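Local coordinates for proteasome protein (Corynebacterium glutamicum ATCC 13032, PDB 2P90) that is of unknown function but, as a member of the PAC2 family, may have a proteasome-related role, at residues B[27-32]-B[104-109]; B[210-215]-B[236-241]; B[165-170]-B[271-276]. All coordinates share one frame; numbering follows the deposited sequence.

Contact 1 (B[27-32]-B[104-109])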
loop_
_atom_site.group_PDB
_atom_site.type_symbol
_atom_site.label_atom_id
_atom_site.label_comp_id
_atom_site.label_asym_id
_atom_site.label_seq_id
_atom_site.Cartn_x
_atom_site.Cartn_y
_atom_site.Cartn_z
ATOM N N THR B 27 33.692 -2.752 -1.838
ATOM C CA THR B 27 32.636 -1.854 -1.422
ATOM C C THR B 27 31.280 -2.380 -1.961
ATOM O O THR B 27 31.203 -3.056 -3.016
ATOM C CB THR B 27 32.949 -0.340 -1.722
ATOM O OG1 THR B 27 31.839 0.313 -2.387
ATOM C CG2 THR B 27 34.180 -0.197 -2.530
ATOM N N LEU B 28 30.231 -2.115 -1.185
ATOM C CA LEU B 28 28.891 -2.478 -1.591
ATOM C C LEU B 28 28.171 -1.242 -2.121
ATOM O O LEU B 28 28.165 -0.200 -1.478
ATOM C CB LEU B 28 28.122 -3.108 -0.436
ATOM C CG LEU B 28 26.613 -3.412 -0.649
ATOM C CD1 LEU B 28 26.372 -4.505 -1.670
ATOM C CD2 LEU B 28 25.974 -3.764 0.673
ATOM N N ILE B 29 27.542 -1.402 -3.280
ATOM C CA ILE B 29 26.632 -0.415 -3.862
ATOM C C ILE B 29 25.188 -0.849 -3.646
ATOM O O ILE B 29 24.816 -1.973 -3.964
ATOM C CB ILE B 29 26.935 -0.257 -5.368
ATOM C CG1 ILE B 29 28.426 0.090 -5.513
ATOM C CG2 ILE B 29 26.007 0.787 -6.026
ATOM C CD1 ILE B 29 28.915 -0.113 -6.891
ATOM N N VAL B 30 24.392 0.044 -3.077
ATOM C CA VAL B 30 23.024 -0.220 -2.809
ATOM C C VAL B 30 22.216 0.676 -3.769
ATOM O O VAL B 30 22.227 1.912 -3.657
ATOM C CB VAL B 30 22.680 0.013 -1.299
ATOM C CG1 VAL B 30 21.177 -0.008 -1.068
ATOM C CG2 VAL B 30 23.379 -1.008 -0.394
ATOM N N ALA B 31 21.542 0.017 -4.721
ATOM C CA ALA B 31 20.682 0.664 -5.717
ATOM C C ALA B 31 19.234 0.121 -5.640
ATOM O O ALA B 31 18.878 -0.795 -6.405
ATOM C CB ALA B 31 21.250 0.426 -7.113
ATOM N N LEU B 32 18.409 0.696 -4.758
ATOM C CA LEU B 32 17.016 0.206 -4.548
ATOM C C LEU B 32 16.015 1.105 -5.220
ATOM O O LEU B 32 15.979 2.305 -4.944
ATOM C CB LEU B 32 16.645 0.082 -3.048
ATOM C CG LEU B 32 17.545 -0.768 -2.151
ATOM C CD1 LEU B 32 17.035 -0.725 -0.678
ATOM C CD2 LEU B 32 17.697 -2.237 -2.662
ATOM N N PHE B 104 33.426 -5.766 -7.163
ATOM C CA PHE B 104 32.635 -5.043 -6.183
ATOM C C PHE B 104 31.265 -5.697 -6.019
ATOM O O PHE B 104 30.854 -6.585 -6.793
ATOM C CB PHE B 104 32.501 -3.550 -6.518
ATOM C CG PHE B 104 31.778 -3.269 -7.808
ATOM C CD1 PHE B 104 30.446 -2.852 -7.794
ATOM C CD2 PHE B 104 32.437 -3.406 -9.038
ATOM C CE1 PHE B 104 29.779 -2.557 -8.990
ATOM C CE2 PHE B 104 31.797 -3.127 -10.242
ATOM C CZ PHE B 104 30.455 -2.704 -10.225
ATOM N N LEU B 105 30.559 -5.235 -4.998
ATOM C CA LEU B 105 29.272 -5.796 -4.644
ATOM C C LEU B 105 28.127 -4.832 -4.951
ATOM O O LEU B 105 28.201 -3.616 -4.721
ATOM C CB LEU B 105 29.284 -6.190 -3.172
ATOM C CG LEU B 105 29.561 -7.637 -2.866
ATOM C CD1 LEU B 105 30.661 -8.268 -3.685
ATOM C CD2 LEU B 105 29.783 -7.841 -1.347
ATOM N N MET B 106 27.056 -5.400 -5.457
ATOM C CA MET B 106 25.870 -4.635 -5.725
ATOM C C MET B 106 24.596 -5.311 -5.146
ATOM O O MET B 106 24.318 -6.499 -5.371
ATOM C CB MET B 106 25.765 -4.369 -7.237
ATOM C CG MET B 106 24.555 -3.538 -7.609
ATOM S SD MET B 106 24.693 -2.710 -9.212
ATOM C CE MET B 106 24.713 -1.079 -8.582
ATOM N N LEU B 107 23.862 -4.535 -4.364
ATOM C CA LEU B 107 22.537 -4.911 -3.928
ATOM C C LEU B 107 21.547 -4.044 -4.698
ATOM O O LEU B 107 21.480 -2.827 -4.523
ATOM C CB LEU B 107 22.356 -4.733 -2.419
ATOM C CG LEU B 107 20.956 -5.031 -1.879
ATOM C CD1 LEU B 107 20.656 -6.530 -1.975
ATOM C CD2 LEU B 107 20.843 -4.524 -0.436
ATOM N N SER B 108 20.801 -4.692 -5.583
ATOM C CA SER B 108 19.895 -3.951 -6.392
ATOM C C SER B 108 18.598 -4.715 -6.593
ATOM O O SER B 108 18.557 -5.912 -6.475
ATOM C CB SER B 108 20.555 -3.595 -7.717
ATOM O OG SER B 108 20.773 -4.752 -8.501
ATOM N N GLY B 109 17.558 -3.986 -6.933
ATOM C CA GLY B 109 16.228 -4.554 -7.156
ATOM C C GLY B 109 15.276 -3.628 -6.423
ATOM O O GLY B 109 15.676 -2.527 -6.080
#
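The carbonyl oxygen of Leu105 accepts the N-H of Ile29 at 2.7 Å, the shortest of the bonds joining segments 27-32 and 104-109, with the donor tilted 27° from the carbonyl plane. The same oxygen also receives a CA-H...O contact from Leu28. Running parallel, the strands continue the ladder from Leu107 N to Ile29 O (2.8 Å) and from Ala31 N to Leu107 O (2.9 Å). Leu105 N to Thr27 O opens it, and a weak bond from Gly109 N to Ala31 O (3.5 Å) ends it.

On one face, Ile29 CD1 lies 3.3 Å from Phe104 CD1. The bend of Met106 at chi3 (-114°) carries its methyl CE to 3.4 Å from Ile29 CG2, and Ala31 CB also lies beside that methyl. On the other face, Leu28 CD1 reaches Leu105 CB at 3.7 Å and approaches Leu107 CB. Beyond the pair, Leu28 and Val30 make backbone hydrogen bonds to strand 134-143, while Ser46 and Leu49 of helix 41-52 lie against Met106.

The pair is thus an interior portion of the mixed sheet, where peptide N-H and C=O groups satisfy one another between strands in a buried, mainly apolar setting.

Contact 2 (B[210-215]-B[236-241])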
loop_
_atom_site.group_PDB
_atom_site.type_symbol
_atom_site.label_atom_id
_atom_site.label_comp_id
_atom_site.label_asym_id
_atom_site.label_seq_id
_atom_site.Cartn_x
_atom_site.Cartn_y
_atom_site.Cartn_z
ATOM N N TYR B 210 16.766 10.540 -17.336
ATOM C CA TYR B 210 17.761 11.610 -17.431
ATOM C C TYR B 210 19.171 11.001 -17.251
ATOM O O TYR B 210 19.734 11.012 -16.160
ATOM C CB TYR B 210 17.458 12.734 -16.420
ATOM C CG TYR B 210 18.203 14.006 -16.702
ATOM C CD1 TYR B 210 17.849 14.829 -17.772
ATOM C CD2 TYR B 210 19.274 14.387 -15.904
ATOM C CE1 TYR B 210 18.552 16.013 -18.024
ATOM C CE2 TYR B 210 19.975 15.525 -16.140
ATOM C CZ TYR B 210 19.624 16.341 -17.203
ATOM O OH TYR B 210 20.333 17.488 -17.408
ATOM N N PRO B 211 19.714 10.414 -18.330
ATOM C CA PRO B 211 21.026 9.708 -18.276
ATOM C C PRO B 211 22.220 10.461 -17.736
ATOM O O PRO B 211 23.145 9.823 -17.235
ATOM C CB PRO B 211 21.267 9.271 -19.726
ATOM C CG PRO B 211 19.902 9.233 -20.350
ATOM C CD PRO B 211 19.087 10.303 -19.666
ATOM N N ALA B 212 22.250 11.785 -17.828
ATOM C CA ALA B 212 23.377 12.542 -17.237
ATOM C C ALA B 212 23.508 12.245 -15.714
ATOM O O ALA B 212 24.613 12.237 -15.143
ATOM C CB ALA B 212 23.233 14.051 -17.514
ATOM N N ALA B 213 22.374 11.957 -15.071
ATOM C CA ALA B 213 22.346 11.663 -13.634
ATOM C C ALA B 213 22.846 10.240 -13.340
ATOM O O ALA B 213 23.602 10.032 -12.405
ATOM C CB ALA B 213 20.979 11.891 -13.100
ATOM N N THR B 214 22.443 9.274 -14.149
ATOM C CA THR B 214 22.973 7.917 -14.064
ATOM C C THR B 214 24.492 7.983 -14.160
ATOM O O THR B 214 25.189 7.530 -13.247
ATOM C CB THR B 214 22.405 7.044 -15.187
ATOM O OG1 THR B 214 20.979 7.178 -15.200
ATOM C CG2 THR B 214 22.814 5.549 -15.041
ATOM N N LEU B 215 24.978 8.607 -15.241
ATOM C CA LEU B 215 26.411 8.870 -15.474
ATOM C C LEU B 215 27.109 9.470 -14.265
ATOM O O LEU B 215 28.128 8.958 -13.798
ATOM C CB LEU B 215 26.582 9.798 -16.695
ATOM C CG LEU B 215 27.980 10.016 -17.298
ATOM C CD1 LEU B 215 28.702 8.706 -17.723
ATOM C CD2 LEU B 215 27.890 10.938 -18.499
ATOM N N ARG B 236 26.609 9.133 -24.749
ATOM C CA ARG B 236 25.830 9.253 -25.955
ATOM C C ARG B 236 24.360 9.563 -25.632
ATOM O O ARG B 236 23.788 10.521 -26.165
ATOM C CB ARG B 236 25.953 7.952 -26.758
ATOM C CG ARG B 236 25.261 7.988 -28.104
ATOM C CD ARG B 236 24.340 6.799 -28.296
ATOM N NE ARG B 236 23.375 7.051 -29.370
ATOM C CZ ARG B 236 22.052 7.120 -29.212
ATOM N NH1 ARG B 236 21.503 6.939 -28.007
ATOM N NH2 ARG B 236 21.277 7.357 -30.271
ATOM N N ASP B 237 23.767 8.755 -24.746
ATOM C CA ASP B 237 22.385 8.931 -24.270
ATOM C C ASP B 237 22.069 10.305 -23.684
ATOM O O ASP B 237 20.963 10.815 -23.884
ATOM C CB ASP B 237 22.038 7.896 -23.192
ATOM C CG ASP B 237 21.900 6.470 -23.732
ATOM O OD1 ASP B 237 22.050 6.235 -24.958
ATOM O OD2 ASP B 237 21.655 5.566 -22.897
ATOM N N ALA B 238 23.026 10.857 -22.929
ATOM C CA ALA B 238 22.880 12.132 -22.232
ATOM C C ALA B 238 22.852 13.267 -23.227
ATOM O O ALA B 238 22.035 14.177 -23.112
ATOM C CB ALA B 238 24.000 12.329 -21.254
ATOM N N GLU B 239 23.735 13.191 -24.220
ATOM C CA GLU B 239 23.829 14.201 -25.265
ATOM C C GLU B 239 22.557 14.211 -26.093
ATOM O O GLU B 239 22.134 15.259 -26.573
ATOM C CB GLU B 239 25.036 13.930 -26.152
ATOM C CG GLU B 239 26.379 14.097 -25.433
ATOM C CD GLU B 239 27.580 13.461 -26.170
ATOM O OE1 GLU B 239 27.390 12.763 -27.214
ATOM O OE2 GLU B 239 28.725 13.658 -25.684
ATOM N N LYS B 240 21.944 13.042 -26.244
ATOM C CA LYS B 240 20.730 12.898 -27.038
ATOM C C LYS B 240 19.523 13.460 -26.286
ATOM O O LYS B 240 18.699 14.157 -26.901
ATOM C CB LYS B 240 20.538 11.438 -27.476
ATOM C CG LYS B 240 19.210 11.100 -28.113
ATOM C CD LYS B 240 19.267 11.132 -29.642
ATOM C CE LYS B 240 18.080 10.347 -30.270
ATOM N NZ LYS B 240 18.129 8.845 -30.026
ATOM N N VAL B 241 19.428 13.207 -24.973
ATOM C CA VAL B 241 18.376 13.867 -24.151
ATOM C C VAL B 241 18.581 15.394 -23.984
ATOM O O VAL B 241 17.622 16.157 -23.999
ATOM C CB VAL B 241 18.026 13.113 -22.794
ATOM C CG1 VAL B 241 19.204 12.387 -22.274
ATOM C CG2 VAL B 241 17.501 14.074 -21.715
#
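Pro211 meets Asp237 and Ala238 where the start of helix 211-225 rests on helix 232-250: Pro211 CG and CB both lie 3.8 Å from Asp237 CB, the proline and aspartate side chains crossing at about a right angle. Pro211 CB also approaches Ala238 N, at 4.0 Å. Beside the proline, the CB atoms of Ala212 and Ala238 lie 4.2 Å apart, while Ala238 CB comes slightly nearer to Ala212 N, at 3.9 Å. Val241, one turn on from Asp237, faces the proline ring as well, but the modelled place of its CG1 is doubtful and the closeness of that approach carries little weight. Tyr210 contributes from the residue before the helix. Although its CB points away from the other helix, the ring comes back to it, and Tyr210 CD1 lies 4.0 Å from Val241 CG2.

Backbone bonds hold the turn that presents the proline: the carbonyl of Tyr210 accepts Ala213 N, and Pro211 O accepts Leu215 N at 3.0 Å. On the facing helix, a salt bridge from Arg236 NH1 to Asp237 OD1, 3.2 Å long and in the guanidinium plane, orients the carboxylate along its own helix. Farther out, Tyr210 packs on Leu245 and on Val201 and Pro202 of strand 194-202, while Thr214 touches helix 41-52.

The segment axes run at 149° and approach to 8.6 Å. The arrangement is that of two successive helices packed near-antiparallel, a helical hairpin with small and apolar groups at its interface, on the outside of an alpha/beta fold.

Contact 3 (B[165-170]-B[271-276])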
loop_
_atom_site.group_PDB
_atom_site.type_symbol
_atom_site.label_atom_id
_atom_site.label_comp_id
_atom_site.label_asym_id
_atom_site.label_seq_id
_atom_site.Cartn_x
_atom_site.Cartn_y
_atom_site.Cartn_z
ATOM N N ASP B 165 34.478 15.277 -5.968
ATOM C CA ASP B 165 33.513 16.243 -6.465
ATOM C C ASP B 165 32.102 15.984 -5.934
ATOM O O ASP B 165 31.455 14.988 -6.279
ATOM C CB ASP B 165 33.512 16.280 -7.990
ATOM C CG ASP B 165 32.528 17.293 -8.544
ATOM O OD1 ASP B 165 32.430 18.413 -7.981
ATOM O OD2 ASP B 165 31.845 16.964 -9.535
ATOM N N GLN B 166 31.629 16.907 -5.103
ATOM C CA GLN B 166 30.355 16.775 -4.424
ATOM C C GLN B 166 30.021 18.110 -3.777
ATOM O O GLN B 166 30.579 18.461 -2.734
ATOM C CB GLN B 166 30.430 15.647 -3.390
ATOM C CG GLN B 166 29.815 15.958 -2.041
ATOM C CD GLN B 166 30.759 15.674 -0.877
ATOM O OE1 GLN B 166 30.312 15.326 0.210
ATOM N NE2 GLN B 166 32.065 15.825 -1.103
ATOM N N VAL B 167 29.116 18.844 -4.424
ATOM C CA VAL B 167 28.724 20.200 -4.041
ATOM C C VAL B 167 27.752 20.178 -2.839
ATOM O O VAL B 167 26.759 20.919 -2.792
ATOM C CB VAL B 167 28.203 20.990 -5.311
ATOM C CG1 VAL B 167 27.384 22.228 -4.944
ATOM C CG2 VAL B 167 29.392 21.401 -6.239
ATOM N N SER B 168 28.092 19.341 -1.850
ATOM C CA SER B 168 27.195 18.961 -0.738
ATOM C C SER B 168 27.196 19.898 0.472
ATOM O O SER B 168 27.380 19.451 1.613
ATOM C CB SER B 168 27.532 17.554 -0.268
ATOM O OG SER B 168 28.745 17.569 0.441
ATOM N N LEU B 169 26.992 21.189 0.212
ATOM C CA LEU B 169 26.870 22.195 1.262
ATOM C C LEU B 169 25.497 21.992 1.912
ATOM O O LEU B 169 24.457 22.396 1.358
ATOM C CB LEU B 169 27.038 23.616 0.684
ATOM C CG LEU B 169 27.568 24.823 1.491
ATOM C CD1 LEU B 169 28.736 24.489 2.440
ATOM C CD2 LEU B 169 27.961 25.981 0.535
ATOM N N ASP B 170 25.507 21.344 3.080
ATOM C CA ASP B 170 24.291 20.861 3.690
ATOM C C ASP B 170 24.016 21.462 5.079
ATOM O O ASP B 170 24.891 22.070 5.701
ATOM C CB ASP B 170 24.316 19.319 3.742
ATOM C CG ASP B 170 23.542 18.638 2.569
ATOM O OD1 ASP B 170 23.531 19.149 1.416
ATOM O OD2 ASP B 170 22.966 17.546 2.818
ATOM N N GLU B 271 29.217 29.677 -6.581
ATOM C CA GLU B 271 30.067 30.713 -5.961
ATOM C C GLU B 271 30.122 30.549 -4.452
ATOM O O GLU B 271 31.186 30.479 -3.882
ATOM C CB GLU B 271 29.580 32.113 -6.303
ATOM C CG GLU B 271 29.712 32.431 -7.773
ATOM C CD GLU B 271 29.333 33.865 -8.140
ATOM O OE1 GLU B 271 29.633 34.809 -7.363
ATOM O OE2 GLU B 271 28.775 34.039 -9.249
ATOM N N ARG B 272 28.977 30.443 -3.798
ATOM C CA ARG B 272 29.019 30.305 -2.356
ATOM C C ARG B 272 29.838 29.084 -1.938
ATOM O O ARG B 272 30.640 29.158 -1.003
ATOM C CB ARG B 272 27.616 30.337 -1.753
ATOM C CG ARG B 272 27.032 31.746 -1.792
ATOM C CD ARG B 272 25.666 31.880 -1.130
ATOM N NE ARG B 272 24.634 31.226 -1.924
ATOM C CZ ARG B 272 24.076 31.697 -3.048
ATOM N NH1 ARG B 272 24.407 32.872 -3.554
ATOM N NH2 ARG B 272 23.160 30.964 -3.673
ATOM N N TYR B 273 29.674 27.992 -2.691
ATOM C CA TYR B 273 30.340 26.732 -2.400
ATOM C C TYR B 273 31.871 26.783 -2.479
ATOM O O TYR B 273 32.548 26.284 -1.587
ATOM C CB TYR B 273 29.781 25.573 -3.266
ATOM C CG TYR B 273 30.224 24.236 -2.711
ATOM C CD1 TYR B 273 29.566 23.682 -1.621
ATOM C CD2 TYR B 273 31.354 23.571 -3.225
ATOM C CE1 TYR B 273 29.967 22.482 -1.064
ATOM C CE2 TYR B 273 31.788 22.354 -2.667
ATOM C CZ TYR B 273 31.083 21.819 -1.579
ATOM O OH TYR B 273 31.471 20.614 -0.980
ATOM N N ARG B 274 32.416 27.366 -3.537
ATOM C CA ARG B 274 33.866 27.450 -3.670
ATOM C C ARG B 274 34.478 28.453 -2.705
ATOM O O ARG B 274 35.590 28.263 -2.202
ATOM C CB ARG B 274 34.297 27.738 -5.114
ATOM C CG ARG B 274 33.278 28.448 -5.942
ATOM C CD ARG B 274 33.855 28.830 -7.345
ATOM N NE ARG B 274 33.168 29.984 -7.977
ATOM C CZ ARG B 274 33.734 31.177 -8.190
ATOM N NH1 ARG B 274 35.005 31.385 -7.852
ATOM N NH2 ARG B 274 33.035 32.157 -8.759
ATOM N N ASN B 275 33.741 29.522 -2.434
ATOM C CA ASN B 275 34.149 30.448 -1.409
ATOM C C ASN B 275 34.319 29.746 -0.063
ATOM O O ASN B 275 35.289 29.990 0.646
ATOM C CB ASN B 275 33.136 31.572 -1.271
ATOM C CG ASN B 275 33.768 32.842 -0.802
ATOM O OD1 ASN B 275 34.011 33.039 0.399
ATOM N ND2 ASN B 275 34.070 33.711 -1.742
ATOM N N ARG B 276 33.374 28.871 0.284
ATOM C CA ARG B 276 33.446 28.129 1.543
ATOM C C ARG B 276 34.349 26.887 1.462
ATOM O O ARG B 276 34.677 26.300 2.485
ATOM C CB ARG B 276 32.048 27.749 2.035
ATOM C CG ARG B 276 31.178 28.931 2.509
ATOM C CD ARG B 276 29.703 28.564 2.414
ATOM N NE ARG B 276 28.802 29.526 3.038
ATOM C CZ ARG B 276 27.490 29.614 2.794
ATOM N NH1 ARG B 276 26.890 28.811 1.906
ATOM N NH2 ARG B 276 26.769 30.531 3.425
#
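Tyr273 docks the last turns of helix 253-276 against the loop between strands 153-157 and 173-175, a largely apolar surface contact far from the centre of the chain. With CG anti to the backbone N (chi1 -166°), its ring reaches the loop, with Val167 over one face and Leu169 at the edge. Val167 CA sits 3.9 Å from the centroid and 16° off the normal, a CH-pi contact. CG1 of the same valine lies 4.1 Å from Tyr273 CG. At the edge, Leu169 CB is 3.4 Å from Tyr273 CD1 and lies near the ring plane. At the far end of the ring, Tyr273 OH lies 2.9 Å from the carbonyl oxygen of Gln166.

The loop that receives the ring is folded tightly, with Ser168 at the centre of an inverse gamma turn. Its closing bond, Leu169 N to Val167 O, is weak at 3.0 Å. Ser168 N adds a shorter backbone bond to Gln166 O, the same oxygen that lies near the tyrosine hydroxyl, and Ser168 OG donates to Gln166 OE1 at 2.7 Å from well above the carbonyl plane.

Arg276, one turn later on the helix, extends from CG to NE across the end of Leu169, the two side chains at about a right angle. Leu169 CD2 touches NH1 of Arg276 at 3.3 Å, at the edge of the guanidinium. His277 stacks on Tyr273 and also touches Leu169, and Ser168 O makes a weak hydrogen bond to Asn81 of the second subunit.

How the contacts relate
Contact 1 belongs to the core, whereas contacts 2 and 3 lie at the surface, and no two of the three touch. Their chemistry follows this placing: backbone bonds join two neighbouring strands in contact 1, helix faces meet through small apolar groups in contact 2, and a single aromatic ring anchors a helix end to a loop in contact 3. Contact 2 is nested within the chain loop that contact 3 closes, and the two use successive helices, 232-250 and 253-276. Helix 41-52 borders both contact 1 and contact 2. Of the three, contact 3 alone has another subunit within reach of its segments.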